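Hyaluronoglucosaminidase (Apis mellifera, PDB 1FCQ) catalyses the hydrolysis of hyaluronan as a family 56 glycosidase of bee venom, where it is also a major allergen. Local coordinates at residues V17-C22 and D305-K310; I118-W123 and A203-E208. All coordinates share one frame; numbering follows the deposited sequence.

Contact 1 and contact 2 lie on opposite sides of the chain's centre, with their own centres about 36 Å apart and nearest atoms about 22 Å apart. Both are made by connections that follow parallel strands of the barrel: contact 1 joins the loops after 12-16 and 297-301, while contact 2 sets the loop after 107-111 against helix 203-210. Both segments of contact 2 fall between those of contact 1 in the sequence. Chemistry divides them. The more fully buried contact 1 is an apolar plug without a hydrogen bond across it, and includes one half of a disulfide, C22; the partly buried contact 2 turns on a two-pronged salt bridge. Each buries 274 Å² between its segments.

Contact 1 (V17-C22 and D305-K310); sequences VPTFMC and DDINTK
I307 is the bump of this contact, and the turn 17-22 is the hollow that takes it. The CD1 methyl of I307 enters the bend at P18, 3.5 Å from P18 O, with V17 CG1 3.8 Å from the same methyl. P18 CG closes in at 3.8 Å from I307 CD1, and both V17 and P18 cross the isoleucine at about a right angle, so the methyl meets their flanks. T19 CG2 makes a looser wall. The reach depends on the first torsion of I307: CG1 sits between the backbone N and the carbonyl carbon (chi1 40°), with CD1 extended beyond it. An inverse gamma turn centred on P18, just after strand 12-16, bends the chain here, where I307 CD1 packs. Strand 297-301 lies beside 12-16 in the sheet, so the contact joins two loops that leave neighbouring parallel strands of the TIM barrel, and F316 of helix 310-328 packs on V17, T19 and I307.

At the other end of the hollow, C22 SG lies 4.1 Å from I307 CB, and its disulfide to C313 ties the turn covalently to the helix that 305-310 leads into. I307 O is buried beneath M21 and C22, with M21 CB 3.5 Å away, and finds no hydrogen-bonding partner. M21 then runs alongside N308, both side chains pointing the same way; the bend at its chi3 (64°) turns CE onto N308 CB at 3.4 Å. On the side of N308 turned from the methionine, OD1 accepts a hydrogen bond from K312 NZ.

Contact 2 (I118-W123 and A203-E208); sequences IFRQNW and ATTMQE
R120 and E208 meet at about a right angle, the arginine presenting the side of its guanidinium to the carboxylate. R120 NE bonds E208 OE2 on its syn side at 2.8 Å, and R120 NH2 bonds E208 OE1 at 2.8 Å, with an N-H...O angle of 170°. The two flat groups are twisted 41° apart: both oxygens stay near the guanidinium plane, but NH2 comes to OE1 from above the carboxylate plane. The bend at chi3 of R120 (77°) turns this edge toward the glutamate. T204 lays CG2 over one guanidinium face of R120, 3.2 Å above the plane, toward its rim. R120 NH2 serves two carboxylates, E208 and E202, and E202 OE1 also takes a hydrogen bond with T205 OG1. Beside the bridge, I118 CG2 packs against E208 CD at 3.6 Å, and the Q121 side chain runs antiparallel to that of E208. W123 meets Y190 edge-to-face.

The loop 118-123, between strand 107-111 and helix 127-140, is thereby joined to helix 203-210. W123 also packs on K130 of helix 127-140, while I118 touches E158 of helix 146-175.

Contact 1 (V17-C22 and D305-K310)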
loop_
_atom_site.group_PDB
_atom_site.type_symbol
_atom_site.label_atom_id
_atom_site.label_comp_id
_atom_site.label_asym_id
_atom_site.label_seq_id
_atom_site.Cartn_x
_atom_site.Cartn_y
_atom_site.Cartn_z
ATOM N N VAL A 17 -4.887 1.886 12.365
ATOM C CA VAL A 17 -6.365 1.862 12.351
ATOM C C VAL A 17 -6.778 3.246 12.819
ATOM O O VAL A 17 -6.207 3.731 13.809
ATOM C CB VAL A 17 -6.878 0.778 13.309
ATOM C CG1 VAL A 17 -8.405 0.803 13.371
ATOM C CG2 VAL A 17 -6.445 -0.622 12.910
ATOM N N PRO A 18 -7.766 3.892 12.227
ATOM C CA PRO A 18 -8.130 5.256 12.557
ATOM C C PRO A 18 -9.044 5.385 13.762
ATOM O O PRO A 18 -10.076 6.046 13.690
ATOM C CB PRO A 18 -8.788 5.773 11.286
ATOM C CG PRO A 18 -9.408 4.559 10.698
ATOM C CD PRO A 18 -8.464 3.418 11.005
ATOM N N THR A 19 -8.570 4.846 14.873
ATOM C CA THR A 19 -9.311 4.900 16.127
ATOM C C THR A 19 -9.378 6.305 16.674
ATOM O O THR A 19 -10.198 6.569 17.562
ATOM C CB THR A 19 -8.742 3.901 17.147
ATOM O OG1 THR A 19 -7.312 3.960 17.157
ATOM C CG2 THR A 19 -9.174 2.485 16.758
ATOM N N PHE A 20 -8.674 7.305 16.116
ATOM C CA PHE A 20 -8.852 8.682 16.552
ATOM C C PHE A 20 -10.314 9.102 16.432
ATOM O O PHE A 20 -10.786 9.921 17.225
ATOM C CB PHE A 20 -7.951 9.633 15.746
ATOM C CG PHE A 20 -8.420 9.847 14.335
ATOM C CD1 PHE A 20 -9.263 10.901 14.023
ATOM C CD2 PHE A 20 -8.022 8.996 13.316
ATOM C CE1 PHE A 20 -9.712 11.089 12.730
ATOM C CE2 PHE A 20 -8.459 9.189 12.020
ATOM C CZ PHE A 20 -9.303 10.243 11.723
ATOM N N MET A 21 -11.064 8.532 15.495
ATOM C CA MET A 21 -12.469 8.814 15.262
ATOM C C MET A 21 -13.333 8.375 16.441
ATOM O O MET A 21 -14.492 8.810 16.524
ATOM C CB MET A 21 -12.968 8.081 14.001
ATOM C CG MET A 21 -12.024 8.271 12.813
ATOM S SD MET A 21 -12.456 7.198 11.423
ATOM C CE MET A 21 -14.075 7.907 11.072
ATOM N N CYS A 22 -12.826 7.539 17.320
ATOM C CA CYS A 22 -13.575 7.061 18.479
ATOM C C CYS A 22 -13.293 7.858 19.739
ATOM O O CYS A 22 -13.936 7.663 20.788
ATOM C CB CYS A 22 -13.179 5.602 18.750
ATOM S SG CYS A 22 -13.454 4.512 17.333
ATOM N N ASP A 305 -14.633 4.208 7.484
ATOM C CA ASP A 305 -16.032 3.828 7.418
ATOM C C ASP A 305 -16.448 2.754 8.408
ATOM O O ASP A 305 -17.649 2.618 8.669
ATOM C CB ASP A 305 -16.354 3.311 6.007
ATOM C CG ASP A 305 -16.020 4.289 4.904
ATOM O OD1 ASP A 305 -16.074 5.515 5.148
ATOM O OD2 ASP A 305 -15.707 3.827 3.783
ATOM N N ASP A 306 -15.521 1.970 8.943
ATOM C CA ASP A 306 -15.844 0.887 9.853
ATOM C C ASP A 306 -15.848 1.277 11.319
ATOM O O ASP A 306 -16.177 0.417 12.143
ATOM C CB ASP A 306 -14.897 -0.302 9.607
ATOM C CG ASP A 306 -15.079 -0.887 8.218
ATOM O OD1 ASP A 306 -16.052 -0.457 7.552
ATOM O OD2 ASP A 306 -14.303 -1.746 7.757
ATOM N N ILE A 307 -15.478 2.499 11.670
ATOM C CA ILE A 307 -15.425 2.949 13.052
ATOM C C ILE A 307 -15.717 4.445 13.165
ATOM O O ILE A 307 -14.979 5.215 13.775
ATOM C CB ILE A 307 -14.050 2.694 13.698
ATOM C CG1 ILE A 307 -12.930 3.006 12.693
ATOM C CG2 ILE A 307 -13.921 1.278 14.230
ATOM C CD1 ILE A 307 -11.564 2.926 13.358
ATOM N N ASN A 308 -16.806 4.853 12.508
ATOM C CA ASN A 308 -17.148 6.272 12.488
ATOM C C ASN A 308 -18.411 6.582 13.278
ATOM O O ASN A 308 -19.051 7.612 13.068
ATOM C CB ASN A 308 -17.268 6.750 11.043
ATOM C CG ASN A 308 -18.229 5.954 10.207
ATOM O OD1 ASN A 308 -18.861 4.993 10.647
ATOM N ND2 ASN A 308 -18.366 6.342 8.939
ATOM N N THR A 309 -18.816 5.644 14.120
ATOM C CA THR A 309 -19.948 5.810 15.011
ATOM C C THR A 309 -19.522 5.190 16.348
ATOM O O THR A 309 -18.667 4.302 16.352
ATOM C CB THR A 309 -21.287 5.163 14.633
ATOM O OG1 THR A 309 -21.202 3.735 14.729
ATOM C CG2 THR A 309 -21.762 5.552 13.250
ATOM N N LYS A 310 -20.186 5.617 17.421
ATOM C CA LYS A 310 -19.840 5.049 18.726
ATOM C C LYS A 310 -20.027 3.544 18.726
ATOM O O LYS A 310 -19.194 2.788 19.226
ATOM C CB LYS A 310 -20.629 5.720 19.847
ATOM C CG LYS A 310 -20.195 5.253 21.229
ATOM C CD LYS A 310 -20.701 6.181 22.325
ATOM C CE LYS A 310 -20.158 5.701 23.668
ATOM N NZ LYS A 310 -20.438 6.671 24.757
#

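Contact 2 (I118-W123 and A203-E208)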
loop_
_atom_site.group_PDB
_atom_site.type_symbol
_atom_site.label_atom_id
_atom_site.label_comp_id
_atom_site.label_asym_id
_atom_site.label_seq_id
_atom_site.Cartn_x
_atom_site.Cartn_y
_atom_site.Cartn_z
ATOM N N ILE A 118 4.312 -0.402 -14.297
ATOM C CA ILE A 118 4.574 -1.424 -15.298
ATOM C C ILE A 118 3.296 -1.494 -16.150
ATOM O O ILE A 118 2.213 -1.868 -15.711
ATOM C CB ILE A 118 4.883 -2.821 -14.751
ATOM C CG1 ILE A 118 6.086 -2.817 -13.809
ATOM C CG2 ILE A 118 5.088 -3.814 -15.904
ATOM C CD1 ILE A 118 7.397 -2.418 -14.462
ATOM N N PHE A 119 3.455 -1.128 -17.423
ATOM C CA PHE A 119 2.314 -1.056 -18.340
ATOM C C PHE A 119 1.484 -2.324 -18.328
ATOM O O PHE A 119 0.256 -2.308 -18.185
ATOM C CB PHE A 119 2.844 -0.809 -19.754
ATOM C CG PHE A 119 1.832 -0.515 -20.819
ATOM C CD1 PHE A 119 1.260 0.743 -20.887
ATOM C CD2 PHE A 119 1.495 -1.460 -21.772
ATOM C CE1 PHE A 119 0.331 1.058 -21.870
ATOM C CE2 PHE A 119 0.567 -1.152 -22.763
ATOM C CZ PHE A 119 -0.001 0.110 -22.802
ATOM N N ARG A 120 2.154 -3.464 -18.463
ATOM C CA ARG A 120 1.482 -4.747 -18.517
ATOM C C ARG A 120 0.607 -5.077 -17.330
ATOM O O ARG A 120 -0.447 -5.707 -17.494
ATOM C CB ARG A 120 2.536 -5.853 -18.700
ATOM C CG ARG A 120 1.885 -7.230 -18.880
ATOM C CD ARG A 120 3.006 -8.279 -18.893
ATOM N NE ARG A 120 3.443 -8.487 -17.518
ATOM C CZ ARG A 120 2.973 -9.328 -16.613
ATOM N NH1 ARG A 120 2.000 -10.188 -16.891
ATOM N NH2 ARG A 120 3.499 -9.330 -15.391
ATOM N N GLN A 121 0.961 -4.622 -16.126
ATOM C CA GLN A 121 0.192 -4.929 -14.931
ATOM C C GLN A 121 -1.083 -4.137 -14.752
ATOM O O GLN A 121 -1.833 -4.373 -13.789
ATOM C CB GLN A 121 1.089 -4.762 -13.693
ATOM C CG GLN A 121 2.214 -5.782 -13.652
ATOM C CD GLN A 121 3.237 -5.493 -12.566
ATOM O OE1 GLN A 121 4.431 -5.802 -12.678
ATOM N NE2 GLN A 121 2.736 -4.890 -11.505
ATOM N N ASN A 122 -1.366 -3.175 -15.620
ATOM C CA ASN A 122 -2.626 -2.436 -15.560
ATOM C C ASN A 122 -3.721 -3.255 -16.250
ATOM O O ASN A 122 -4.238 -2.904 -17.320
ATOM C CB ASN A 122 -2.419 -1.051 -16.180
ATOM C CG ASN A 122 -1.481 -0.255 -15.265
ATOM O OD1 ASN A 122 -1.953 0.188 -14.218
ATOM N ND2 ASN A 122 -0.229 -0.127 -15.674
ATOM N N TRP A 123 -4.145 -4.330 -15.594
ATOM C CA TRP A 123 -5.148 -5.244 -16.087
ATOM C C TRP A 123 -6.530 -4.939 -15.503
ATOM O O TRP A 123 -6.704 -4.151 -14.587
ATOM C CB TRP A 123 -4.884 -6.696 -15.687
ATOM C CG TRP A 123 -3.604 -7.371 -16.016
ATOM C CD1 TRP A 123 -3.175 -7.774 -17.251
ATOM C CD2 TRP A 123 -2.582 -7.777 -15.091
ATOM N NE1 TRP A 123 -1.951 -8.381 -17.152
ATOM C CE2 TRP A 123 -1.563 -8.399 -15.837
ATOM C CE3 TRP A 123 -2.425 -7.669 -13.705
ATOM C CZ2 TRP A 123 -0.405 -8.906 -15.247
ATOM C CZ3 TRP A 123 -1.282 -8.180 -13.121
ATOM C CH2 TRP A 123 -0.281 -8.791 -13.888
ATOM N N ALA A 203 5.113 -15.243 -12.387
ATOM C CA ALA A 203 6.540 -15.176 -12.734
ATOM C C ALA A 203 6.955 -13.906 -13.442
ATOM O O ALA A 203 8.025 -13.357 -13.115
ATOM C CB ALA A 203 6.853 -16.378 -13.631
ATOM N N THR A 204 6.140 -13.429 -14.384
ATOM C CA THR A 204 6.531 -12.209 -15.100
ATOM C C THR A 204 6.601 -11.029 -14.135
ATOM O O THR A 204 7.518 -10.223 -14.265
ATOM C CB THR A 204 5.644 -11.930 -16.317
ATOM O OG1 THR A 204 5.758 -13.089 -17.177
ATOM C CG2 THR A 204 6.122 -10.702 -17.071
ATOM N N THR A 205 5.691 -10.971 -13.177
ATOM C CA THR A 205 5.702 -9.926 -12.147
ATOM C C THR A 205 6.965 -10.003 -11.311
ATOM O O THR A 205 7.558 -8.971 -10.974
ATOM C CB THR A 205 4.449 -10.036 -11.257
ATOM O OG1 THR A 205 3.314 -9.640 -12.041
ATOM C CG2 THR A 205 4.557 -9.125 -10.032
ATOM N N MET A 206 7.452 -11.219 -11.032
ATOM C CA MET A 206 8.693 -11.328 -10.266
ATOM C C MET A 206 9.817 -10.670 -11.062
ATOM O O MET A 206 10.618 -9.941 -10.484
ATOM C CB MET A 206 9.030 -12.778 -9.925
ATOM C CG MET A 206 7.972 -13.371 -8.988
ATOM S SD MET A 206 8.523 -15.014 -8.478
ATOM C CE MET A 206 8.768 -15.823 -10.027
ATOM N N GLN A 207 9.856 -10.944 -12.365
ATOM C CA GLN A 207 10.880 -10.367 -13.220
ATOM C C GLN A 207 10.764 -8.841 -13.294
ATOM O O GLN A 207 11.779 -8.140 -13.175
ATOM C CB GLN A 207 10.813 -10.936 -14.637
ATOM C CG GLN A 207 10.841 -12.452 -14.731
ATOM C CD GLN A 207 10.917 -12.937 -16.164
ATOM O OE1 GLN A 207 9.906 -13.046 -16.861
ATOM N NE2 GLN A 207 12.113 -13.236 -16.664
ATOM N N GLU A 208 9.537 -8.354 -13.427
ATOM C CA GLU A 208 9.314 -6.905 -13.438
ATOM C C GLU A 208 9.684 -6.294 -12.098
ATOM O O GLU A 208 10.262 -5.201 -12.062
ATOM C CB GLU A 208 7.876 -6.612 -13.859
ATOM C CG GLU A 208 7.689 -7.005 -15.330
ATOM C CD GLU A 208 6.229 -7.228 -15.673
ATOM O OE1 GLU A 208 5.372 -7.304 -14.769
ATOM O OE2 GLU A 208 5.954 -7.327 -16.892
#